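Local structure of salicylate 5-hydroxylase, large oxygenase component (Ralstonia sp., 7C8Z) at residues 68-71 against 75-78; 91-96 against 187-192; 237-242 against 325-330; 274-279 against 426-431. The protein hydroxylates salicylate at ring position 5 to give gentisate, serving as the iron-containing oxygenase component of an NADH-dependent multicomponent system. All coordinates share one frame; numbering follows the deposited sequence.

Contact 1 of 4, residues 68-71 against 75-78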
loop_
_atom_site.group_PDB
_atom_site.type_symbol
_atom_site.label_atom_id
_atom_site.label_comp_id
_atom_site.label_asym_id
_atom_site.label_seq_id
_atom_site.Cartn_x
_atom_site.Cartn_y
_atom_site.Cartn_z
ATOM N N TRP A 68 8.873 -24.864 -21.675
ATOM C CA TRP A 68 9.800 -24.995 -20.564
ATOM C C TRP A 68 10.015 -23.613 -19.974
ATOM O O TRP A 68 10.308 -22.661 -20.703
ATOM C CB TRP A 68 11.137 -25.581 -21.014
ATOM C CG TRP A 68 11.071 -26.977 -21.529
ATOM C CD1 TRP A 68 11.033 -27.362 -22.833
ATOM C CD2 TRP A 68 11.065 -28.182 -20.753
ATOM N NE1 TRP A 68 10.994 -28.733 -22.920
ATOM C CE2 TRP A 68 11.014 -29.259 -21.656
ATOM C CE3 TRP A 68 11.095 -28.452 -19.382
ATOM C CZ2 TRP A 68 10.992 -30.585 -21.236
ATOM C CZ3 TRP A 68 11.074 -29.769 -18.965
ATOM C CH2 TRP A 68 11.021 -30.820 -19.889
ATOM N N CYS A 69 9.875 -23.503 -18.661
ATOM C CA CYS A 69 10.078 -22.240 -17.975
ATOM C C CYS A 69 11.233 -22.393 -17.000
ATOM O O CYS A 69 11.427 -23.461 -16.408
ATOM C CB CYS A 69 8.813 -21.794 -17.241
ATOM S SG CYS A 69 7.430 -21.430 -18.347
ATOM N N TYR A 70 12.012 -21.329 -16.863
ATOM C CA TYR A 70 13.231 -21.363 -16.069
ATOM C C TYR A 70 12.901 -21.516 -14.589
ATOM O O TYR A 70 11.979 -20.876 -14.072
ATOM C CB TYR A 70 14.027 -20.079 -16.309
ATOM C CG TYR A 70 15.275 -19.911 -15.478
ATOM C CD1 TYR A 70 16.482 -20.463 -15.886
ATOM C CD2 TYR A 70 15.258 -19.172 -14.300
ATOM C CE1 TYR A 70 17.628 -20.299 -15.137
ATOM C CE2 TYR A 70 16.400 -19.008 -13.543
ATOM C CZ TYR A 70 17.583 -19.572 -13.970
ATOM O OH TYR A 70 18.734 -19.418 -13.235
ATOM N N VAL A 71 13.636 -22.396 -13.912
ATOM C CA VAL A 71 13.506 -22.535 -12.468
ATOM C C VAL A 71 14.826 -22.368 -11.724
ATOM O O VAL A 71 14.799 -22.153 -10.500
ATOM C CB VAL A 71 12.845 -23.875 -12.079
ATOM C CG1 VAL A 71 11.436 -23.964 -12.651
ATOM C CG2 VAL A 71 13.687 -25.048 -12.527
ATOM N N ALA A 75 23.912 -25.094 -9.522
ATOM C CA ALA A 75 24.783 -24.650 -8.441
ATOM C C ALA A 75 24.008 -24.118 -7.243
ATOM O O ALA A 75 24.558 -24.076 -6.138
ATOM C CB ALA A 75 25.749 -23.579 -8.948
ATOM N N GLU A 76 22.753 -23.701 -7.428
ATOM C CA GLU A 76 21.959 -23.269 -6.284
ATOM C C GLU A 76 21.570 -24.432 -5.380
ATOM O O GLU A 76 21.168 -24.202 -4.237
ATOM C CB GLU A 76 20.690 -22.543 -6.740
ATOM C CG GLU A 76 20.871 -21.639 -7.944
ATOM C CD GLU A 76 19.684 -20.726 -8.174
ATOM O OE1 GLU A 76 19.545 -19.719 -7.455
ATOM O OE2 GLU A 76 18.871 -21.029 -9.066
ATOM N N ILE A 77 21.691 -25.669 -5.853
ATOM C CA ILE A 77 21.292 -26.826 -5.054
ATOM C C ILE A 77 22.319 -27.943 -5.217
ATOM O O ILE A 77 22.011 -28.990 -5.805
ATOM C CB ILE A 77 19.877 -27.293 -5.434
ATOM C CG1 ILE A 77 19.689 -27.293 -6.953
ATOM C CG2 ILE A 77 18.834 -26.390 -4.797
ATOM C CD1 ILE A 77 18.618 -28.253 -7.425
ATOM N N PRO A 78 23.543 -27.772 -4.705
ATOM C CA PRO A 78 24.595 -28.757 -5.009
ATOM C C PRO A 78 24.417 -30.089 -4.303
ATOM O O PRO A 78 24.724 -31.134 -4.890
ATOM C CB PRO A 78 25.873 -28.045 -4.547
ATOM C CG PRO A 78 25.415 -27.119 -3.474
ATOM C CD PRO A 78 24.048 -26.654 -3.888
#

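Contact 2 of 4, residues 91-96 against 187-192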
loop_
_atom_site.group_PDB
_atom_site.type_symbol
_atom_site.label_atom_id
_atom_site.label_comp_id
_atom_site.label_asym_id
_atom_site.label_seq_id
_atom_site.Cartn_x
_atom_site.Cartn_y
_atom_site.Cartn_z
ATOM N N ARG A 91 2.545 -19.660 -10.183
ATOM C CA ARG A 91 2.428 -20.876 -9.390
ATOM C C ARG A 91 3.767 -21.165 -8.726
ATOM O O ARG A 91 4.775 -21.365 -9.414
ATOM C CB ARG A 91 1.974 -22.049 -10.258
ATOM C CG ARG A 91 0.525 -21.934 -10.676
ATOM C CD ARG A 91 0.169 -22.908 -11.770
ATOM N NE ARG A 91 -0.031 -24.263 -11.277
ATOM C CZ ARG A 91 -0.375 -25.281 -12.054
ATOM N NH1 ARG A 91 -0.553 -25.087 -13.356
ATOM N NH2 ARG A 91 -0.540 -26.489 -11.538
ATOM N N SER A 92 3.770 -21.163 -7.394
ATOM C CA SER A 92 4.980 -21.453 -6.638
ATOM C C SER A 92 5.379 -22.915 -6.807
ATOM O O SER A 92 4.543 -23.818 -6.691
ATOM C CB SER A 92 4.759 -21.137 -5.159
ATOM O OG SER A 92 5.989 -20.886 -4.502
ATOM N N VAL A 93 6.666 -23.147 -7.075
ATOM C CA VAL A 93 7.221 -24.486 -7.189
ATOM C C VAL A 93 8.511 -24.546 -6.379
ATOM O O VAL A 93 9.073 -23.526 -5.982
ATOM C CB VAL A 93 7.472 -24.905 -8.653
ATOM C CG1 VAL A 93 6.153 -25.086 -9.384
ATOM C CG2 VAL A 93 8.359 -23.889 -9.357
ATOM N N ILE A 94 8.970 -25.769 -6.139
ATOM C CA ILE A 94 10.192 -26.043 -5.396
ATOM C C ILE A 94 11.096 -26.901 -6.268
ATOM O O ILE A 94 10.660 -27.936 -6.795
ATOM C CB ILE A 94 9.887 -26.744 -4.060
ATOM C CG1 ILE A 94 8.802 -25.975 -3.297
ATOM C CG2 ILE A 94 11.156 -26.908 -3.224
ATOM C CD1 ILE A 94 8.091 -26.797 -2.268
ATOM N N MET A 95 12.348 -26.464 -6.425
ATOM C CA MET A 95 13.378 -27.198 -7.152
ATOM C C MET A 95 14.346 -27.762 -6.121
ATOM O O MET A 95 15.027 -27.001 -5.426
ATOM C CB MET A 95 14.099 -26.284 -8.142
ATOM C CG MET A 95 15.416 -26.844 -8.655
ATOM S SD MET A 95 16.379 -25.661 -9.619
ATOM C CE MET A 95 17.268 -24.804 -8.322
ATOM N N VAL A 96 14.394 -29.085 -5.999
ATOM C CA VAL A 96 15.203 -29.732 -4.973
ATOM C C VAL A 96 16.112 -30.772 -5.611
ATOM O O VAL A 96 15.715 -31.481 -6.544
ATOM C CB VAL A 96 14.321 -30.375 -3.880
ATOM C CG1 VAL A 96 13.412 -31.443 -4.477
ATOM C CG2 VAL A 96 15.187 -30.944 -2.762
ATOM N N ALA A 187 11.728 -26.285 -16.188
ATOM C CA ALA A 187 10.702 -27.234 -15.788
ATOM C C ALA A 187 9.432 -26.930 -16.564
ATOM O O ALA A 187 9.315 -25.896 -17.229
ATOM C CB ALA A 187 10.451 -27.189 -14.276
ATOM N N SER A 188 8.474 -27.846 -16.470
ATOM C CA SER A 188 7.221 -27.669 -17.185
ATOM C C SER A 188 6.124 -28.479 -16.514
ATOM O O SER A 188 6.335 -29.640 -16.149
ATOM C CB SER A 188 7.370 -28.094 -18.652
ATOM O OG SER A 188 6.125 -28.079 -19.328
ATOM N N PHE A 189 4.954 -27.853 -16.361
ATOM C CA PHE A 189 3.786 -28.594 -15.901
ATOM C C PHE A 189 3.333 -29.579 -16.965
ATOM O O PHE A 189 2.971 -30.721 -16.656
ATOM C CB PHE A 189 2.644 -27.635 -15.555
ATOM C CG PHE A 189 2.839 -26.886 -14.270
ATOM C CD1 PHE A 189 2.573 -27.492 -13.054
ATOM C CD2 PHE A 189 3.264 -25.567 -14.278
ATOM C CE1 PHE A 189 2.737 -26.807 -11.872
ATOM C CE2 PHE A 189 3.436 -24.873 -13.098
ATOM C CZ PHE A 189 3.172 -25.495 -11.891
ATOM N N ASP A 190 3.352 -29.151 -18.222
ATOM C CA ASP A 190 3.004 -30.017 -19.336
ATOM C C ASP A 190 4.049 -31.114 -19.474
ATOM O O ASP A 190 5.225 -30.832 -19.735
ATOM C CB ASP A 190 2.915 -29.195 -20.619
ATOM C CG ASP A 190 2.265 -29.950 -21.753
ATOM O OD1 ASP A 190 1.919 -31.135 -21.569
ATOM O OD2 ASP A 190 2.109 -29.351 -22.836
ATOM N N HIS A 191 3.625 -32.361 -19.295
ATOM C CA HIS A 191 4.529 -33.494 -19.426
ATOM C C HIS A 191 4.617 -34.005 -20.855
ATOM O O HIS A 191 5.520 -34.790 -21.161
ATOM C CB HIS A 191 4.109 -34.612 -18.478
ATOM C CG HIS A 191 4.546 -34.381 -17.068
ATOM N ND1 HIS A 191 5.768 -34.801 -16.589
ATOM C CD2 HIS A 191 3.937 -33.744 -16.039
ATOM C CE1 HIS A 191 5.885 -34.450 -15.321
ATOM N NE2 HIS A 191 4.789 -33.806 -14.963
ATOM N N ASP A 192 3.693 -33.592 -21.725
ATOM C CA ASP A 192 3.776 -33.870 -23.153
ATOM C C ASP A 192 4.435 -32.727 -23.911
ATOM O O ASP A 192 4.106 -32.475 -25.077
ATOM C CB ASP A 192 2.385 -34.162 -23.716
ATOM C CG ASP A 192 1.623 -35.179 -22.887
ATOM O OD1 ASP A 192 2.180 -36.267 -22.617
ATOM O OD2 ASP A 192 0.468 -34.894 -22.502
#

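Contact 3 of 4, residues 237-242 against 325-330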
loop_
_atom_site.group_PDB
_atom_site.type_symbol
_atom_site.label_atom_id
_atom_site.label_comp_id
_atom_site.label_asym_id
_atom_site.label_seq_id
_atom_site.Cartn_x
_atom_site.Cartn_y
_atom_site.Cartn_z
ATOM N N ASN A 237 11.897 -6.029 -24.750
ATOM C CA ASN A 237 13.055 -5.180 -24.499
ATOM C C ASN A 237 14.351 -5.894 -24.851
ATOM O O ASN A 237 15.307 -5.255 -25.306
ATOM C CB ASN A 237 13.068 -4.720 -23.039
ATOM C CG ASN A 237 14.114 -3.653 -22.773
ATOM O OD1 ASN A 237 13.891 -2.471 -23.030
ATOM N ND2 ASN A 237 15.262 -4.066 -22.258
ATOM N N ILE A 238 14.392 -7.218 -24.695
ATOM C CA ILE A 238 15.575 -7.975 -25.075
ATOM C C ILE A 238 15.426 -8.587 -26.458
ATOM O O ILE A 238 16.349 -9.249 -26.951
ATOM C CB ILE A 238 15.908 -9.032 -24.003
ATOM C CG1 ILE A 238 15.775 -8.405 -22.620
ATOM C CG2 ILE A 238 17.337 -9.544 -24.142
ATOM C CD1 ILE A 238 16.754 -7.266 -22.388
ATOM N N LYS A 239 14.290 -8.355 -27.114
ATOM C CA LYS A 239 14.142 -8.550 -28.546
ATOM C C LYS A 239 14.206 -7.226 -29.307
ATOM O O LYS A 239 13.859 -7.178 -30.491
ATOM C CB LYS A 239 12.829 -9.282 -28.841
ATOM C CG LYS A 239 12.740 -10.670 -28.219
ATOM C CD LYS A 239 11.325 -11.231 -28.274
ATOM C CE LYS A 239 11.235 -12.605 -27.619
ATOM N NZ LYS A 239 12.256 -13.576 -28.122
ATOM N N ASP A 240 14.658 -6.155 -28.649
ATOM C CA ASP A 240 14.748 -4.819 -29.231
ATOM C C ASP A 240 16.217 -4.496 -29.476
ATOM O O ASP A 240 16.938 -4.137 -28.534
ATOM C CB ASP A 240 14.121 -3.792 -28.284
ATOM C CG ASP A 240 13.925 -2.430 -28.924
ATOM O OD1 ASP A 240 14.587 -2.126 -29.938
ATOM O OD2 ASP A 240 13.104 -1.652 -28.394
ATOM N N PRO A 241 16.698 -4.572 -30.710
ATOM C CA PRO A 241 18.146 -4.491 -30.945
ATOM C C PRO A 241 18.691 -3.083 -31.132
ATOM O O PRO A 241 19.894 -2.869 -30.958
ATOM C CB PRO A 241 18.340 -5.327 -32.220
ATOM C CG PRO A 241 16.949 -5.558 -32.796
ATOM C CD PRO A 241 15.954 -4.815 -31.953
ATOM N N TYR A 242 17.854 -2.120 -31.507
ATOM C CA TYR A 242 18.351 -0.792 -31.840
ATOM C C TYR A 242 18.031 0.265 -30.793
ATOM O O TYR A 242 18.442 1.418 -30.952
ATOM C CB TYR A 242 17.826 -0.365 -33.215
ATOM C CG TYR A 242 16.456 0.274 -33.244
ATOM C CD1 TYR A 242 15.322 -0.433 -32.865
ATOM C CD2 TYR A 242 16.295 1.579 -33.696
ATOM C CE1 TYR A 242 14.065 0.154 -32.920
ATOM C CE2 TYR A 242 15.052 2.172 -33.752
ATOM C CZ TYR A 242 13.941 1.460 -33.364
ATOM O OH TYR A 242 12.708 2.069 -33.428
ATOM N N THR A 325 16.808 -14.631 -25.411
ATOM C CA THR A 325 15.483 -14.699 -24.809
ATOM C C THR A 325 14.901 -16.091 -25.021
ATOM O O THR A 325 14.705 -16.515 -26.170
ATOM C CB THR A 325 14.556 -13.636 -25.399
ATOM O OG1 THR A 325 14.720 -13.583 -26.823
ATOM C CG2 THR A 325 14.867 -12.277 -24.799
ATOM N N ILE A 326 14.645 -16.800 -23.921
ATOM C CA ILE A 326 13.941 -18.077 -23.948
ATOM C C ILE A 326 12.521 -17.823 -23.457
ATOM O O ILE A 326 12.293 -17.529 -22.272
ATOM C CB ILE A 326 14.653 -19.148 -23.111
ATOM C CG1 ILE A 326 16.014 -19.474 -23.729
ATOM C CG2 ILE A 326 13.802 -20.410 -23.028
ATOM C CD1 ILE A 326 16.782 -20.538 -22.986
ATOM N N PHE A 327 11.583 -17.930 -24.395
ATOM C CA PHE A 327 10.187 -17.597 -24.167
ATOM C C PHE A 327 9.517 -18.668 -23.310
ATOM O O PHE A 327 9.724 -19.863 -23.535
ATOM C CB PHE A 327 9.467 -17.480 -25.513
ATOM C CG PHE A 327 8.322 -16.503 -25.524
ATOM C CD1 PHE A 327 8.555 -15.138 -25.580
ATOM C CD2 PHE A 327 7.011 -16.955 -25.506
ATOM C CE1 PHE A 327 7.502 -14.238 -25.608
ATOM C CE2 PHE A 327 5.955 -16.065 -25.529
ATOM C CZ PHE A 327 6.200 -14.703 -25.582
ATOM N N PRO A 328 8.666 -18.276 -22.353
ATOM C CA PRO A 328 8.361 -16.871 -22.078
ATOM C C PRO A 328 9.026 -16.348 -20.813
ATOM O O PRO A 328 8.766 -15.213 -20.414
ATOM C CB PRO A 328 6.849 -16.900 -21.886
ATOM C CG PRO A 328 6.632 -18.219 -21.159
ATOM C CD PRO A 328 7.753 -19.165 -21.611
ATOM N N SER A 329 9.882 -17.162 -20.194
ATOM C CA SER A 329 10.198 -16.969 -18.791
ATOM C C SER A 329 11.565 -16.373 -18.505
ATOM O O SER A 329 11.751 -15.833 -17.410
ATOM C CB SER A 329 10.086 -18.301 -18.032
ATOM O OG SER A 329 11.327 -18.988 -18.005
ATOM N N VAL A 330 12.542 -16.461 -19.412
ATOM C CA VAL A 330 13.895 -16.130 -18.981
ATOM C C VAL A 330 14.712 -15.441 -20.064
ATOM O O VAL A 330 14.455 -15.568 -21.264
ATOM C CB VAL A 330 14.643 -17.384 -18.464
ATOM C CG1 VAL A 330 15.171 -18.225 -19.616
ATOM C CG2 VAL A 330 15.760 -16.992 -17.491
#

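Contact 4 of 4, residues 274-279 against 426-431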
loop_
_atom_site.group_PDB
_atom_site.type_symbol
_atom_site.label_atom_id
_atom_site.label_comp_id
_atom_site.label_asym_id
_atom_site.label_seq_id
_atom_site.Cartn_x
_atom_site.Cartn_y
_atom_site.Cartn_z
ATOM N N ALA A 274 14.864 -16.000 -29.111
ATOM C CA ALA A 274 15.709 -15.166 -29.958
ATOM C C ALA A 274 17.093 -15.023 -29.347
ATOM O O ALA A 274 17.300 -15.257 -28.155
ATOM C CB ALA A 274 15.089 -13.782 -30.189
ATOM N N ALA A 275 18.048 -14.653 -30.196
ATOM C CA ALA A 275 19.415 -14.390 -29.768
ATOM C C ALA A 275 19.918 -13.168 -30.515
ATOM O O ALA A 275 19.888 -13.139 -31.748
ATOM C CB ALA A 275 20.325 -15.596 -30.030
ATOM N N MET A 276 20.372 -12.163 -29.773
ATOM C CA MET A 276 20.987 -10.970 -30.342
ATOM C C MET A 276 22.485 -11.078 -30.104
ATOM O O MET A 276 22.929 -11.112 -28.950
ATOM C CB MET A 276 20.406 -9.697 -29.722
ATOM C CG MET A 276 18.909 -9.532 -29.989
ATOM S SD MET A 276 18.116 -8.025 -29.373
ATOM C CE MET A 276 19.371 -7.370 -28.274
ATOM N N ILE A 277 23.254 -11.136 -31.192
ATOM C CA ILE A 277 24.682 -11.425 -31.179
ATOM C C ILE A 277 25.405 -10.212 -31.733
ATOM O O ILE A 277 24.989 -9.664 -32.758
ATOM C CB ILE A 277 25.000 -12.662 -32.045
ATOM C CG1 ILE A 277 24.141 -13.863 -31.641
ATOM C CG2 ILE A 277 26.480 -12.984 -32.023
ATOM C CD1 ILE A 277 23.038 -14.166 -32.631
ATOM N N SER A 278 26.480 -9.792 -31.073
ATOM C CA SER A 278 27.215 -8.651 -31.597
ATOM C C SER A 278 28.692 -8.763 -31.258
ATOM O O SER A 278 29.077 -9.316 -30.220
ATOM C CB SER A 278 26.670 -7.311 -31.077
ATOM O OG SER A 278 27.109 -6.249 -31.916
ATOM N N THR A 279 29.503 -8.199 -32.151
ATOM C CA THR A 279 30.951 -8.099 -31.995
ATOM C C THR A 279 31.397 -6.639 -31.905
ATOM O O THR A 279 31.219 -5.983 -30.875
ATOM C CB THR A 279 31.698 -8.753 -33.165
ATOM O OG1 THR A 279 31.367 -10.147 -33.225
ATOM C CG2 THR A 279 33.197 -8.596 -32.973
ATOM N N GLU A 426 12.870 -4.348 -36.015
ATOM C CA GLU A 426 12.024 -4.826 -34.932
ATOM C C GLU A 426 11.478 -6.220 -35.221
ATOM O O GLU A 426 10.405 -6.587 -34.729
ATOM C CB GLU A 426 10.895 -3.829 -34.668
ATOM C CG GLU A 426 11.400 -2.484 -34.179
ATOM C CD GLU A 426 10.288 -1.502 -33.881
ATOM O OE1 GLU A 426 9.908 -1.385 -32.698
ATOM O OE2 GLU A 426 9.800 -0.845 -34.825
ATOM N N THR A 427 12.223 -7.015 -35.993
ATOM C CA THR A 427 11.704 -8.288 -36.477
ATOM C C THR A 427 11.513 -9.296 -35.352
ATOM O O THR A 427 10.635 -10.160 -35.448
ATOM C CB THR A 427 12.629 -8.860 -37.556
ATOM O OG1 THR A 427 12.117 -10.115 -38.022
ATOM C CG2 THR A 427 14.030 -9.054 -37.012
ATOM N N LEU A 428 12.305 -9.208 -34.281
ATOM C CA LEU A 428 12.131 -10.150 -33.179
ATOM C C LEU A 428 10.805 -9.923 -32.465
ATOM O O LEU A 428 10.130 -10.881 -32.074
ATOM C CB LEU A 428 13.293 -10.035 -32.196
ATOM C CG LEU A 428 14.698 -10.275 -32.738
ATOM C CD1 LEU A 428 15.714 -10.308 -31.610
ATOM C CD2 LEU A 428 14.731 -11.563 -33.520
ATOM N N ILE A 429 10.395 -8.665 -32.322
ATOM C CA ILE A 429 9.105 -8.375 -31.711
ATOM C C ILE A 429 7.970 -8.783 -32.642
ATOM O O ILE A 429 6.938 -9.303 -32.198
ATOM C CB ILE A 429 9.030 -6.888 -31.324
ATOM C CG1 ILE A 429 10.279 -6.499 -30.531
ATOM C CG2 ILE A 429 7.770 -6.609 -30.521
ATOM C CD1 ILE A 429 10.333 -5.044 -30.133
ATOM N N ARG A 430 8.139 -8.553 -33.945
ATOM C CA ARG A 430 7.120 -8.968 -34.902
ATOM C C ARG A 430 6.948 -10.482 -34.894
ATOM O O ARG A 430 5.823 -10.989 -34.964
ATOM C CB ARG A 430 7.479 -8.459 -36.300
ATOM C CG ARG A 430 7.214 -6.971 -36.461
ATOM C CD ARG A 430 7.471 -6.443 -37.867
ATOM N NE ARG A 430 8.745 -6.866 -38.438
ATOM C CZ ARG A 430 9.804 -6.071 -38.539
ATOM N NH1 ARG A 430 9.741 -4.824 -38.087
ATOM N NH2 ARG A 430 10.925 -6.520 -39.082
ATOM N N GLY A 431 8.051 -11.222 -34.774
ATOM C CA GLY A 431 7.944 -12.665 -34.666
ATOM C C GLY A 431 7.334 -13.103 -33.350
ATOM O O GLY A 431 6.520 -14.034 -33.309
#

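Contact 1 of 4, residues 68-71 against 75-78
The carboxylate oxygen OE2 of E76 is the one atom through which residues 68-71, at the start of strand 69-73, and the 3-10 end and loop 75-78 approach each other, and it does so loosely. It lies 4.5 Å from OH of Y70 and 4.5 Å from the backbone O of V71, both too far for a direct polar bond. The nearest CA pair, V71 and E76, is 10.5 Å apart, and only 45 Å² is buried between the segments, so side-chain length rather than backbone proximity makes the approach. E76 spans the gap by running nearly straight through CG (chi2 -168°). Y70 meets it from the strand, its ring swung opposite the backbone N (chi1 176°), with the phenol oxygen as its leading atom.

The next shell shows what holds these groups. OE2 of E76 accepts a hydrogen bond from the backbone N of L73, in the link between the two segments, and forms a salt bridge with NZ of K84 on strand 82-88. The phenol of Y70 is tied elsewhere: its OH is hydrogen-bonded to OG1 of T341, and its ring meets H343 edge-to-face, both on strand 338-346 of the catalytic domain. V71 is held by its backbone bonds to V185 and packs its side chain on A187, T86 and I88.

OH of Y70 and OE2 of E76 thus face each other at a distance, each with its own hydrogen-bond partners. This is consistent with K84 and the backbone N of L73, rather than Y70, positioning the E76 carboxylate, while Y70 ties strand 69-73 to the catalytic domain.

Contact 2 of 4, residues 91-96 against 187-192
R91 lays its guanidinium flat on the ring of F189, the two side chains arriving from opposite directions. The planes are only 14° apart, and CZ of R91 stands 3.6 Å from the centroid of the F189 ring, 19° off the ring normal, which meets the geometry of a stacked cation-pi pair. The overlap is displaced toward the ring's rim: NH2 of R91 is 3.3 Å from CE1 of F189, while NE of R91 lies 3.5 Å from CZ of the same ring. A bend at chi3 (78°) turns the end of the arginine out of an otherwise extended chain and lets the flat group follow the ring.

V93, two residues along the same strand and pointing the same way, adds an apolar touch. Its CG1 reaches CZ of F189 at 3.9 Å, approaching obliquely, so the ring tip meets one branched side chain beside the charged one.

The arginine is placed by more than the ring. NH2 of R91 forms a salt bridge with OE2 of E107 on the neighbouring strand 103-107, and Y64 supplies a further cation-pi partner; the charge is thus probably well compensated although the residue is buried. Beyond F189 the chain turns at D190, whose OD1 accepts from N of D192 in an Asx turn.

Strands 103-107 and 175-181 intervene in sheet order between 91-97 and 184-188, yet the CA atoms of R91 and F189, the latter just beyond the end of its strand, are 10.2 Å apart. That separation is consistent with a curled antiparallel sheet, here that of the Rieske domain, well away from its [2Fe-2S] cluster.

Contact 3 of 4, residues 237-242 against 325-330
OG1 of T325 receives a hydrogen bond of 2.8 Å from NZ of K239, joining the end of strand 321-326 to the chain just past helix 232-238. The same ammonium also donates to the backbone O of R272, and OG1 has a weak second bond with the backbone O of A274, so lysine and hydroxyl sit in a small buried polar cluster. K239 gets there through a straight aliphatic chain that bends only at its last torsion (chi4 -51°), bringing NZ round to the threonine.

T325 divides its two branches between two partners. While OG1 serves the lysine, CG2 goes to I238, lying 3.5 Å from CB and 3.7 Å from CG2 of that residue; the side chains pass at an angle, and the methyl rests near the isoleucine's branch point. CE of K239 comes within 4.2 Å of CD1 of F327, a looser apolar touch. F327 is followed by a cis peptide to P328, and the chain then turns back so that S329 and V330 both face I326, forming a classic beta bulge.

The site beside this packing is the mononuclear iron centre. The side chain of I238 is about 5 Å from the bound iron, whose protein ligands are H243, H248 and D389. Next in the chain, D240 accepts from ND1 of H243 through its backbone O, while its OD2 bonds NE2 of H133, a cluster ligand of a neighbouring subunit. An aspartate bridging the Rieske centre of one subunit to the iron of the next is the hallmark of the Rieske ring-hydroxylating oxygenases.

Contact 4 of 4, residues 274-279 against 426-431
L428 pushes its isobutyl end against two side chains of strand 274-278, with CD1 lodged between them. That methyl lies 3.8 Å from CB of A274 and 3.7 Å from CG of M276, and SD of M276 follows at 4.0 Å. The second methyl, CD2 of L428, keeps to A274, 4.0 Å from its CB. L428 and A274 both point toward the opposite segment, their CA atoms 7.0 Å apart, whereas M276 comes past the leucine obliquely. An extended second torsion in L428 (chi2 -172°) carries CD1 outward from the first turn of helix 427-440 to the strand.

Around this small overlap, L265 and M267 of strand 263-267 also touch L428, so the leucine packs over two adjacent strands. E426, at the N-cap position of the helix, sends OE1 to a salt bridge with R113 of a neighbouring subunit. M276 lies with its side chain about 6 Å from that of the iron ligand H243.

All the touching atoms are carbon or thioether sulfur, and 124 Å² is buried between the segments. Residues 274-279 and 426-431 therefore adhere to each other by dispersion and exclusion of water, without directional bonds between them.

How the contacts relate
All four contacts are largely buried, but they belong to two domains. Contacts 1 and 2 share the curled Rieske sheet, where 69-73 and 184-188 are neighbouring strands; contacts 3 and 4 share the catalytic sheet, joined by the adjacent strands 321-326 and 274-278, with centres 8 Å apart. A hydrogen bond of 2.7 Å from N of Y70 to OG of S329 links contact 1 to contact 3 across the domain boundary. Chemistry varies with place: contact 1 is a sparse polar approach, contact 2 a charged stack, contact 3 a mixed polar and apolar junction beside the iron, contact 4 purely apolar. Segments 237-242 and 426-431 also face the third subunit.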